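Long-range contacts in chorismate mutase (Clostridium thermocellum, PDB 1XHO), which probably catalyses the rearrangement of chorismate to prephenate, the branch-point step toward phenylalanine and tyrosine: residues D47-E52 with L82-P87; I75-K80 with C116-M121; R36-V41 with H134-G139; L66-I71 with W96-L101. One frame throughout, in Å; residues are numbered along the deposited sequence.

Contact 1: residues D47-E52 with L82-P87; sequences DEIVAE and LDAAFP
Ile49 meets the loop 82-87 with both arms of its side chain and makes the largest share of this contact. It sits near the start of helix 46-63. Its CG1 stands beside the backbone N (chi1 -72°) and the chain then runs out extended, which carries CD1 into the bend of the loop. There Ile49 CD1 lies 3.6 Å from Ala85 N and 3.8 Å from Ala84 CB. The methyl thus rests on backbone as well as on side chain. The other branch goes toward the end of the loop, where Ile49 CG2 is 4.1 Å from Pro87 CG. Val50 adds a looser touch one residue on: its CG2 is 4.4 Å from Ala85 CB. The backbones come nearest at Val50 CA and Pro87 CA, 5.4 Å apart.

No hydrogen bond joins the two segments. Asn44, just before the helix, supplies polar anchors instead, bonding to Ala84 N and to Asp83 OD1. Pro87 also packs on Phe76 and Val78 of strand 71-78, and on Ile107 of the second subunit. Phe86 starts away from the helix; it packs on Glu106 of that same neighbour. The arrangement is apolar helix-to-loop packing in an alpha/beta fold: the connection between strand 71-78 and helix 89-93 is laid against the start of the long helix beside the sheet.

Contact 2: residues I75-K80 with C116-M121; sequences IFTVTK and CIRVMM
Phe76 and Val78 lie beside Val119 and Ile117 on one face of the sheet, the tightly packed side of this strand pair. Phe76 CD1 is 3.9 Å from Val119 CG2, and the two side chains lie alongside each other, pointing the same way. Val78 and Ile117 do the same, with Val78 CG1 4.0 Å from Ile117 CG1. Thr53 and Leu56 of helix 46-63 and Pro87 cover this apolar face.

Strands 71-78 and 116-124 are antiparallel neighbours inside the mixed sheet. The axes of 75-78 and 116-121 run 163° apart, 4.7 Å at closest. Ile75 with Met120 and Thr77 with Arg118 are hydrogen-bonded pairs; Phe76 with Val119 and Val78 with Ile117 are non-hydrogen-bonded pairs. The straightest bond runs from Ile75 N to Met120 O, at 177°. Such a sheet, helices on one face and neighbouring subunits on the other, fits the trimeric pseudo-alpha/beta-barrel of type I chorismate mutases.

The face of Ile75, Thr77, Arg118 and Met120 (a selenomethionine) is the looser, hydrated one, although it is buried against Leu101, Met102 and Met104 of the third subunit. Thr77 OG1 lies 3.3 Å from Arg118 CB and bonds to Glu106. A water donates to Thr77 OG1 and accepts from Arg118 NH1, 3.1 Å away, in the guanidinium plane. Cys116 SG lies over one face of that guanidinium, toward its rim. At the strand end, Thr79 OG1 takes the hydrogen of Cys116 N at 3.0 Å and also bonds to Asp81.

Contact 3: residues R36-V41 with H134-G139; sequences RGATTV and HVYLNG
Arg36 and His134 start a line of bonds that runs along both segments. Arg36 N gives its hydrogen to His134 ND1 at 3.0 Å, almost straight but tilted from the ring plane. Three backbone bonds follow: Val135 N to Arg36 O, Ala38 N to Val135 O, and Leu137 N to Ala38 O. Beyond them side chains take over. Asn138 ND2 reaches Thr40 O at 2.8 Å, in the carbonyl plane. Thr40 OG1 stands between its own N and carbonyl carbon (chi1 59°), which sets it 2.7 Å from Gly139 N; that bond is bent, at 137°.

Side chains pack beside this line. The Tyr136 and Arg36 side chains cross at about a right angle, the ring and guanidinium planes 60° apart. Tyr136 CE1 is 3.7 Å from Arg36 NH2, and Tyr136 OH lies over one face of the guanidinium. A weak bond from Arg36 NE to Gly37 O helps hold the bent arginine chain. Tyr136 CD1 also touches Ala38 CB, at 4.0 Å.

Further out, Arg36 NH1 bonds to Leu101 O of the third subunit. Glu52 of helix 46-63 takes a hydrogen bond from Asn138 ND2. That amide therefore ties the end of strand 32-40 to the helix. Gly37 and Thr39 bond on their other side to Val119 and Ile117. The arrangement is a parallel strand pair at the edge of this chain's sheet, with short strand 135-136 added alongside strand 32-40.

Contact 4: residues L66-I71 with W96-L101; sequences LEEDDI and WTSTAL
Glu68 and Trp96 bring the backbones to 6.1 Å between CA atoms, where the 3-10 turn 68-70 faces the loop leading into strand 100-105. The Glu68 chain is extended, its CG opposite the backbone N (chi1 -163°), and it slides along the Trp96 side chain in the opposite direction. Glu68 CB is 3.7 Å from Trp96 CD1, and the carboxylate and indole planes differ by 19°. At the end of the chain Glu68 OE2 accepts two bonds. Ser98 N comes to its syn lone pair at 2.7 Å, and Thr99 OG1 to its anti lone pair at 2.8 Å.

Ile71 handles the apolar part. Its CD1 sits over the face of the six-membered ring of Trp96, 3.8 Å from the centroid, in a CH-pi contact. Its other branch touches the threonine, Ile71 CG2 to Thr99 CG2 at 3.8 Å. Leu57 and Ala61 of helix 46-63 also pack on Trp96. Within the turn, Asp70 OD2 accepts from Glu67 N, which closes the loop on itself.

Lys129 of the second subunit donates to Thr99 OG1, Glu68 O and Ile71 O. Thr99 OG1 therefore accepts from a lysine while it donates to Glu68. Two donors on one carboxylate oxygen, with a lysine one step behind, would probably favour an ionised Glu68 and fix the rotation of its carboxylate.

Contact 2 is the buried centre of the sheet. Strand 32-40 is next to 116-124, and contact 3 adds the outer strand 135-136 to it. Contacts 1, 3 and 4 are only partly buried. Contacts 1 and 4 join loops to other parts: contact 1 is apolar and has no hydrogen bond across it, while contact 4 combines a carboxylate grip with a ring contact. They lie about 20 Å apart, centre to centre. Contacts 1, 2 and 4 touch the second subunit, contacts 2 and 3 the third. Contact 2 touches all the others: Leu82 rests on Ile117, Cys116 packs on Thr39, and Met121 reaches Ile71. Contacts 1 and 3 meet where Leu82 packs on Val41.

Contact 1: residues D47-E52 with L82-P87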
# COMPACT_ATOMS: atom_id res chain seq x y z
N ASP C 47 14.20 -16.63 -10.10
CA ASP C 47 15.31 -16.90 -9.17
C ASP C 47 15.93 -15.62 -8.65
O ASP C 47 16.19 -15.50 -7.46
CB ASP C 47 16.38 -17.78 -9.83
CG ASP C 47 16.00 -19.25 -9.86
OD1 ASP C 47 15.50 -19.76 -8.83
OD2 ASP C 47 16.20 -19.91 -10.90
N GLU C 48 16.15 -14.67 -9.55
CA GLU C 48 16.74 -13.38 -9.19
C GLU C 48 15.79 -12.54 -8.33
O GLU C 48 16.20 -11.99 -7.30
CB GLU C 48 17.12 -12.59 -10.46
CG GLU C 48 18.42 -13.03 -11.10
CD GLU C 48 19.62 -12.75 -10.21
OE1 GLU C 48 20.00 -11.56 -10.06
OE2 GLU C 48 20.19 -13.72 -9.66
N ILE C 49 14.54 -12.43 -8.77
CA ILE C 49 13.50 -11.69 -8.03
C ILE C 49 13.37 -12.21 -6.60
O ILE C 49 13.36 -11.43 -5.65
CB ILE C 49 12.13 -11.77 -8.75
CG1 ILE C 49 12.15 -10.92 -10.03
CG2 ILE C 49 11.00 -11.31 -7.83
CD1 ILE C 49 10.98 -11.19 -11.00
N VAL C 50 13.28 -13.52 -6.45
CA VAL C 50 13.04 -14.13 -5.14
C VAL C 50 14.28 -14.05 -4.24
O VAL C 50 14.16 -13.71 -3.07
CB VAL C 50 12.55 -15.61 -5.27
CG1 VAL C 50 12.47 -16.30 -3.91
CG2 VAL C 50 11.19 -15.64 -5.96
N ALA C 51 15.45 -14.34 -4.80
CA ALA C 51 16.69 -14.35 -4.03
C ALA C 51 17.10 -12.94 -3.61
O ALA C 51 17.50 -12.73 -2.48
CB ALA C 51 17.81 -15.02 -4.84
N GLU C 52 17.00 -11.98 -4.51
CA GLU C 52 17.35 -10.60 -4.16
C GLU C 52 16.36 -9.97 -3.20
O GLU C 52 16.74 -9.14 -2.37
CB GLU C 52 17.52 -9.73 -5.41
CG GLU C 52 18.75 -10.11 -6.24
CD GLU C 52 20.01 -10.23 -5.40
OE1 GLU C 52 20.27 -9.32 -4.58
OE2 GLU C 52 20.71 -11.25 -5.53
N LEU C 82 9.85 -6.07 -14.43
CA LEU C 82 9.85 -7.34 -13.69
C LEU C 82 8.43 -7.93 -13.59
O LEU C 82 7.53 -7.28 -13.05
CB LEU C 82 10.41 -7.14 -12.28
CG LEU C 82 11.82 -6.58 -12.13
CD1 LEU C 82 12.19 -6.49 -10.64
CD2 LEU C 82 12.84 -7.43 -12.92
N ASP C 83 8.25 -9.14 -14.11
CA ASP C 83 6.97 -9.87 -14.01
C ASP C 83 7.13 -11.39 -13.77
O ASP C 83 6.14 -12.11 -13.74
CB ASP C 83 6.11 -9.64 -15.28
CG ASP C 83 6.69 -10.30 -16.55
OD1 ASP C 83 7.74 -10.97 -16.48
OD2 ASP C 83 6.08 -10.15 -17.63
N ALA C 84 8.36 -11.86 -13.58
CA ALA C 84 8.63 -13.30 -13.56
C ALA C 84 8.16 -14.00 -12.29
O ALA C 84 7.90 -15.20 -12.30
CB ALA C 84 10.12 -13.57 -13.80
N ALA C 85 8.05 -13.26 -11.18
CA ALA C 85 7.48 -13.82 -9.95
C ALA C 85 7.05 -12.77 -8.92
O ALA C 85 7.41 -11.59 -9.03
CB ALA C 85 8.47 -14.81 -9.31
N PHE C 86 6.29 -13.23 -7.94
CA PHE C 86 5.91 -12.46 -6.76
C PHE C 86 7.09 -12.37 -5.79
O PHE C 86 7.57 -13.41 -5.30
CB PHE C 86 4.77 -13.16 -5.99
CG PHE C 86 3.38 -12.90 -6.55
CD1 PHE C 86 2.44 -12.20 -5.79
CD2 PHE C 86 3.00 -13.39 -7.79
CE1 PHE C 86 1.17 -11.98 -6.27
CE2 PHE C 86 1.73 -13.17 -8.28
CZ PHE C 86 0.80 -12.46 -7.53
N PRO C 87 7.56 -11.15 -5.48
CA PRO C 87 8.63 -11.05 -4.45
C PRO C 87 8.21 -11.62 -3.09
O PRO C 87 9.08 -12.02 -2.31
CB PRO C 87 8.89 -9.54 -4.36
CG PRO C 87 8.39 -8.97 -5.65
CD PRO C 87 7.19 -9.82 -6.00

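Contact 2: residues I75-K80 with C116-M121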
# COMPACT_ATOMS: atom_id res chain seq x y z
N ILE C 75 4.54 -4.83 2.12
CA ILE C 75 4.08 -4.42 0.80
C ILE C 75 5.28 -4.43 -0.14
O ILE C 75 6.30 -3.83 0.15
CB ILE C 75 3.45 -3.00 0.84
CG1 ILE C 75 2.17 -3.02 1.71
CG2 ILE C 75 3.14 -2.49 -0.59
CD1 ILE C 75 1.51 -1.62 1.89
N PHE C 76 5.14 -5.14 -1.26
CA PHE C 76 6.17 -5.20 -2.29
C PHE C 76 5.74 -4.46 -3.55
O PHE C 76 4.58 -4.50 -3.92
CB PHE C 76 6.44 -6.64 -2.67
CG PHE C 76 6.85 -7.52 -1.52
CD1 PHE C 76 8.20 -7.77 -1.26
CD2 PHE C 76 5.89 -8.12 -0.72
CE1 PHE C 76 8.58 -8.60 -0.22
CE2 PHE C 76 6.27 -8.95 0.35
CZ PHE C 76 7.62 -9.20 0.59
N THR C 77 6.69 -3.78 -4.19
CA THR C 77 6.50 -3.30 -5.56
C THR C 77 7.66 -3.74 -6.43
O THR C 77 8.79 -3.89 -5.96
CB THR C 77 6.37 -1.76 -5.68
OG1 THR C 77 7.58 -1.11 -5.26
CG2 THR C 77 5.15 -1.24 -4.87
N VAL C 78 7.36 -3.96 -7.71
CA VAL C 78 8.39 -4.13 -8.71
C VAL C 78 8.10 -3.17 -9.85
O VAL C 78 6.95 -2.80 -10.09
CB VAL C 78 8.49 -5.59 -9.24
CG1 VAL C 78 8.74 -6.56 -8.11
CG2 VAL C 78 7.22 -5.98 -10.02
N THR C 79 9.16 -2.76 -10.52
CA THR C 79 9.05 -1.95 -11.72
C THR C 79 8.47 -2.78 -12.88
O THR C 79 8.55 -4.02 -12.87
CB THR C 79 10.43 -1.33 -12.09
OG1 THR C 79 11.46 -2.31 -11.91
CG2 THR C 79 10.72 -0.18 -11.19
N LYS C 80 7.89 -2.10 -13.86
CA LYS C 80 7.19 -2.73 -15.00
C LYS C 80 7.99 -3.85 -15.72
O LYS C 80 7.42 -4.85 -16.19
CB LYS C 80 6.81 -1.64 -16.01
CG LYS C 80 5.97 -2.10 -17.17
CD LYS C 80 5.16 -0.93 -17.75
CE LYS C 80 6.05 0.21 -18.23
NZ LYS C 80 5.27 1.19 -19.05
N CYS C 116 13.91 -2.91 -10.31
CA CYS C 116 13.93 -2.51 -8.91
C CYS C 116 12.77 -3.10 -8.10
O CYS C 116 11.60 -2.90 -8.43
CB CYS C 116 13.93 -0.96 -8.79
SG CYS C 116 13.92 -0.29 -7.10
N ILE C 117 13.12 -3.78 -7.01
CA ILE C 117 12.17 -4.27 -6.03
C ILE C 117 12.20 -3.37 -4.79
O ILE C 117 13.26 -3.17 -4.18
CB ILE C 117 12.50 -5.73 -5.62
CG1 ILE C 117 12.53 -6.62 -6.87
CG2 ILE C 117 11.50 -6.24 -4.59
CD1 ILE C 117 13.29 -7.88 -6.70
N ARG C 118 11.04 -2.82 -4.43
CA ARG C 118 10.88 -2.05 -3.19
C ARG C 118 10.01 -2.77 -2.16
O ARG C 118 9.13 -3.55 -2.51
CB ARG C 118 10.33 -0.64 -3.46
CG ARG C 118 11.24 0.20 -4.37
CD ARG C 118 10.63 1.57 -4.58
NE ARG C 118 11.48 2.54 -5.28
CZ ARG C 118 11.66 2.63 -6.60
NH1 ARG C 118 11.12 1.77 -7.43
NH2 ARG C 118 12.43 3.57 -7.09
N VAL C 119 10.30 -2.51 -0.89
CA VAL C 119 9.63 -3.15 0.24
C VAL C 119 9.27 -2.07 1.24
O VAL C 119 10.12 -1.25 1.59
CB VAL C 119 10.55 -4.18 0.96
CG1 VAL C 119 9.87 -4.74 2.22
CG2 VAL C 119 10.93 -5.28 0.03
N MSE C 120 8.02 -2.07 1.70
CA MSE C 120 7.59 -1.25 2.81
C MSE C 120 7.10 -2.17 3.94
O MSE C 120 6.14 -2.94 3.78
CB MSE C 120 6.48 -0.30 2.39
CG MSE C 120 5.87 0.50 3.56
SE MSE C 120 4.54 1.81 2.99
CE MSE C 120 5.79 3.33 2.58
N MSE C 121 7.77 -2.09 5.08
CA MSE C 121 7.50 -2.99 6.18
C MSE C 121 7.02 -2.23 7.42
O MSE C 121 7.78 -1.47 8.00
CB MSE C 121 8.79 -3.74 6.50
CG MSE C 121 8.63 -4.91 7.42
SE MSE C 121 10.38 -5.67 7.74
CE MSE C 121 10.75 -6.56 6.10
O HOH W 1 9.83 -1.00 -7.24

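Contact 3: residues R36-V41 with H134-G139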
# COMPACT_ATOMS: atom_id res chain seq x y z
N ARG C 36 11.54 1.03 4.97
CA ARG C 36 11.69 0.93 3.53
C ARG C 36 12.94 0.12 3.15
O ARG C 36 13.97 0.22 3.81
CB ARG C 36 11.71 2.35 2.90
CG ARG C 36 10.38 2.78 2.26
CD ARG C 36 10.02 1.90 1.02
NE ARG C 36 11.17 1.77 0.11
CZ ARG C 36 11.53 2.69 -0.79
NH1 ARG C 36 10.84 3.83 -0.93
NH2 ARG C 36 12.59 2.48 -1.56
N GLY C 37 12.80 -0.72 2.13
CA GLY C 37 13.92 -1.37 1.46
C GLY C 37 13.80 -1.25 -0.07
O GLY C 37 12.70 -1.12 -0.62
N ALA C 38 14.95 -1.26 -0.74
CA ALA C 38 14.99 -1.31 -2.20
C ALA C 38 16.21 -2.08 -2.64
O ALA C 38 17.24 -2.08 -1.96
CB ALA C 38 14.98 0.09 -2.82
N THR C 39 16.07 -2.76 -3.77
CA THR C 39 17.14 -3.54 -4.35
C THR C 39 16.91 -3.66 -5.87
O THR C 39 15.83 -3.37 -6.36
CB THR C 39 17.27 -4.95 -3.67
OG1 THR C 39 18.52 -5.57 -4.03
CG2 THR C 39 16.09 -5.88 -4.03
N THR C 40 17.95 -4.08 -6.58
CA THR C 40 17.85 -4.32 -8.01
C THR C 40 18.27 -5.75 -8.34
O THR C 40 18.97 -6.39 -7.56
CB THR C 40 18.69 -3.30 -8.83
OG1 THR C 40 20.07 -3.38 -8.44
CG2 THR C 40 18.17 -1.89 -8.61
N VAL C 41 17.80 -6.23 -9.48
CA VAL C 41 18.16 -7.57 -9.99
C VAL C 41 18.84 -7.44 -11.36
O VAL C 41 18.71 -6.41 -12.04
CB VAL C 41 16.94 -8.53 -10.09
CG1 VAL C 41 16.45 -8.92 -8.71
CG2 VAL C 41 15.81 -7.92 -10.92
N HIS C 134 16.59 2.01 7.23
CA HIS C 134 16.10 1.70 5.91
C HIS C 134 17.25 1.13 5.10
O HIS C 134 18.42 1.49 5.33
CB HIS C 134 15.51 2.95 5.26
CG HIS C 134 14.45 3.62 6.08
ND1 HIS C 134 13.23 3.04 6.35
CD2 HIS C 134 14.44 4.83 6.70
CE1 HIS C 134 12.51 3.86 7.09
NE2 HIS C 134 13.21 4.95 7.31
N VAL C 135 16.94 0.22 4.17
CA VAL C 135 17.97 -0.55 3.48
C VAL C 135 17.91 -0.34 1.97
O VAL C 135 16.87 -0.51 1.35
CB VAL C 135 17.84 -2.05 3.79
CG1 VAL C 135 18.87 -2.85 3.03
CG2 VAL C 135 17.99 -2.30 5.29
N TYR C 136 19.05 0.02 1.38
CA TYR C 136 19.16 0.21 -0.06
C TYR C 136 20.29 -0.67 -0.57
O TYR C 136 21.44 -0.48 -0.18
CB TYR C 136 19.37 1.69 -0.39
CG TYR C 136 18.17 2.51 0.01
CD1 TYR C 136 17.17 2.81 -0.91
CD2 TYR C 136 17.99 2.93 1.34
CE1 TYR C 136 16.04 3.53 -0.54
CE2 TYR C 136 16.86 3.65 1.72
CZ TYR C 136 15.89 3.95 0.77
OH TYR C 136 14.76 4.66 1.13
N LEU C 137 19.97 -1.66 -1.40
CA LEU C 137 20.98 -2.62 -1.89
C LEU C 137 21.12 -2.61 -3.40
O LEU C 137 20.22 -2.18 -4.12
CB LEU C 137 20.65 -4.04 -1.43
CG LEU C 137 20.57 -4.28 0.08
CD1 LEU C 137 20.09 -5.69 0.33
CD2 LEU C 137 21.92 -4.03 0.76
N ASN C 138 22.27 -3.12 -3.87
CA ASN C 138 22.58 -3.19 -5.29
C ASN C 138 22.37 -1.83 -5.94
O ASN C 138 22.70 -0.81 -5.34
CB ASN C 138 21.75 -4.28 -5.99
CG ASN C 138 21.89 -5.63 -5.34
OD1 ASN C 138 22.86 -5.90 -4.63
ND2 ASN C 138 20.92 -6.52 -5.59
N GLY C 139 21.83 -1.80 -7.15
CA GLY C 139 21.59 -0.54 -7.85
C GLY C 139 20.67 0.43 -7.14
O GLY C 139 20.67 1.62 -7.46

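Contact 4: residues L66-I71 with W96-L101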
# COMPACT_ATOMS: atom_id res chain seq x y z
N LEU C 66 14.74 -7.62 14.00
CA LEU C 66 13.35 -8.03 13.91
C LEU C 66 13.23 -9.52 13.72
O LEU C 66 14.04 -10.11 13.03
CB LEU C 66 12.68 -7.37 12.71
CG LEU C 66 12.63 -5.86 12.64
CD1 LEU C 66 12.22 -5.44 11.23
CD2 LEU C 66 11.68 -5.31 13.70
N GLU C 67 12.21 -10.10 14.35
CA GLU C 67 11.72 -11.45 14.01
C GLU C 67 10.32 -11.31 13.44
O GLU C 67 9.70 -10.26 13.61
CB GLU C 67 11.69 -12.34 15.26
CG GLU C 67 13.03 -13.01 15.57
CD GLU C 67 13.11 -13.60 16.98
OE1 GLU C 67 12.05 -13.83 17.61
OE2 GLU C 67 14.23 -13.82 17.46
N GLU C 68 9.80 -12.36 12.80
CA GLU C 68 8.44 -12.32 12.22
C GLU C 68 7.34 -11.84 13.19
O GLU C 68 6.39 -11.19 12.77
CB GLU C 68 8.02 -13.68 11.63
CG GLU C 68 6.82 -13.54 10.67
CD GLU C 68 6.08 -14.83 10.37
OE1 GLU C 68 6.43 -15.90 10.91
OE2 GLU C 68 5.13 -14.77 9.56
N ASP C 69 7.48 -12.18 14.48
CA ASP C 69 6.59 -11.66 15.55
C ASP C 69 6.43 -10.13 15.55
O ASP C 69 5.40 -9.61 15.98
CB ASP C 69 7.12 -12.06 16.94
CG ASP C 69 6.68 -13.44 17.37
OD1 ASP C 69 5.62 -13.92 16.92
OD2 ASP C 69 7.41 -14.05 18.20
N ASP C 70 7.46 -9.43 15.11
CA ASP C 70 7.50 -7.97 15.15
C ASP C 70 6.84 -7.31 13.93
O ASP C 70 6.51 -6.12 13.98
CB ASP C 70 8.95 -7.49 15.26
CG ASP C 70 9.70 -8.14 16.44
OD1 ASP C 70 9.16 -8.11 17.57
OD2 ASP C 70 10.82 -8.67 16.23
N ILE C 71 6.67 -8.09 12.86
CA ILE C 71 6.25 -7.56 11.55
C ILE C 71 4.72 -7.53 11.41
O ILE C 71 4.04 -8.54 11.57
CB ILE C 71 6.90 -8.37 10.39
CG1 ILE C 71 8.43 -8.41 10.58
CG2 ILE C 71 6.55 -7.77 9.02
CD1 ILE C 71 9.17 -9.16 9.49
N TRP C 96 8.36 -16.77 6.87
CA TRP C 96 7.39 -15.75 7.27
C TRP C 96 6.03 -16.09 6.65
O TRP C 96 5.57 -15.45 5.70
CB TRP C 96 7.86 -14.33 6.91
CG TRP C 96 9.16 -13.90 7.56
CD1 TRP C 96 9.85 -14.55 8.55
CD2 TRP C 96 9.91 -12.70 7.29
NE1 TRP C 96 10.98 -13.85 8.88
CE2 TRP C 96 11.04 -12.71 8.13
CE3 TRP C 96 9.73 -11.63 6.40
CZ2 TRP C 96 11.99 -11.69 8.11
CZ3 TRP C 96 10.68 -10.61 6.39
CH2 TRP C 96 11.79 -10.65 7.23
N THR C 97 5.41 -17.11 7.22
CA THR C 97 4.18 -17.68 6.70
C THR C 97 2.96 -17.21 7.49
O THR C 97 1.84 -17.61 7.18
CB THR C 97 4.27 -19.23 6.70
OG1 THR C 97 4.69 -19.71 7.99
CG2 THR C 97 5.30 -19.69 5.65
N SER C 98 3.17 -16.33 8.49
CA SER C 98 2.08 -15.79 9.30
C SER C 98 1.92 -14.27 9.15
O SER C 98 1.29 -13.62 9.98
CB SER C 98 2.30 -16.12 10.79
OG SER C 98 2.50 -17.52 10.99
N THR C 99 2.46 -13.71 8.07
CA THR C 99 2.50 -12.26 7.89
C THR C 99 1.72 -11.83 6.65
O THR C 99 1.79 -12.46 5.62
CB THR C 99 3.99 -11.75 7.84
OG1 THR C 99 4.62 -12.03 9.09
CG2 THR C 99 4.06 -10.26 7.60
N ALA C 100 0.96 -10.75 6.79
CA ALA C 100 0.19 -10.17 5.70
C ALA C 100 1.14 -9.54 4.69
O ALA C 100 1.94 -8.65 5.03
CB ALA C 100 -0.80 -9.11 6.25
N LEU C 101 1.05 -10.03 3.45
CA LEU C 101 1.88 -9.60 2.33
C LEU C 101 0.98 -9.03 1.24
O LEU C 101 -0.20 -9.36 1.17
CB LEU C 101 2.66 -10.79 1.77
CG LEU C 101 3.45 -11.63 2.79
CD1 LEU C 101 4.05 -12.87 2.15
CD2 LEU C 101 4.54 -10.83 3.44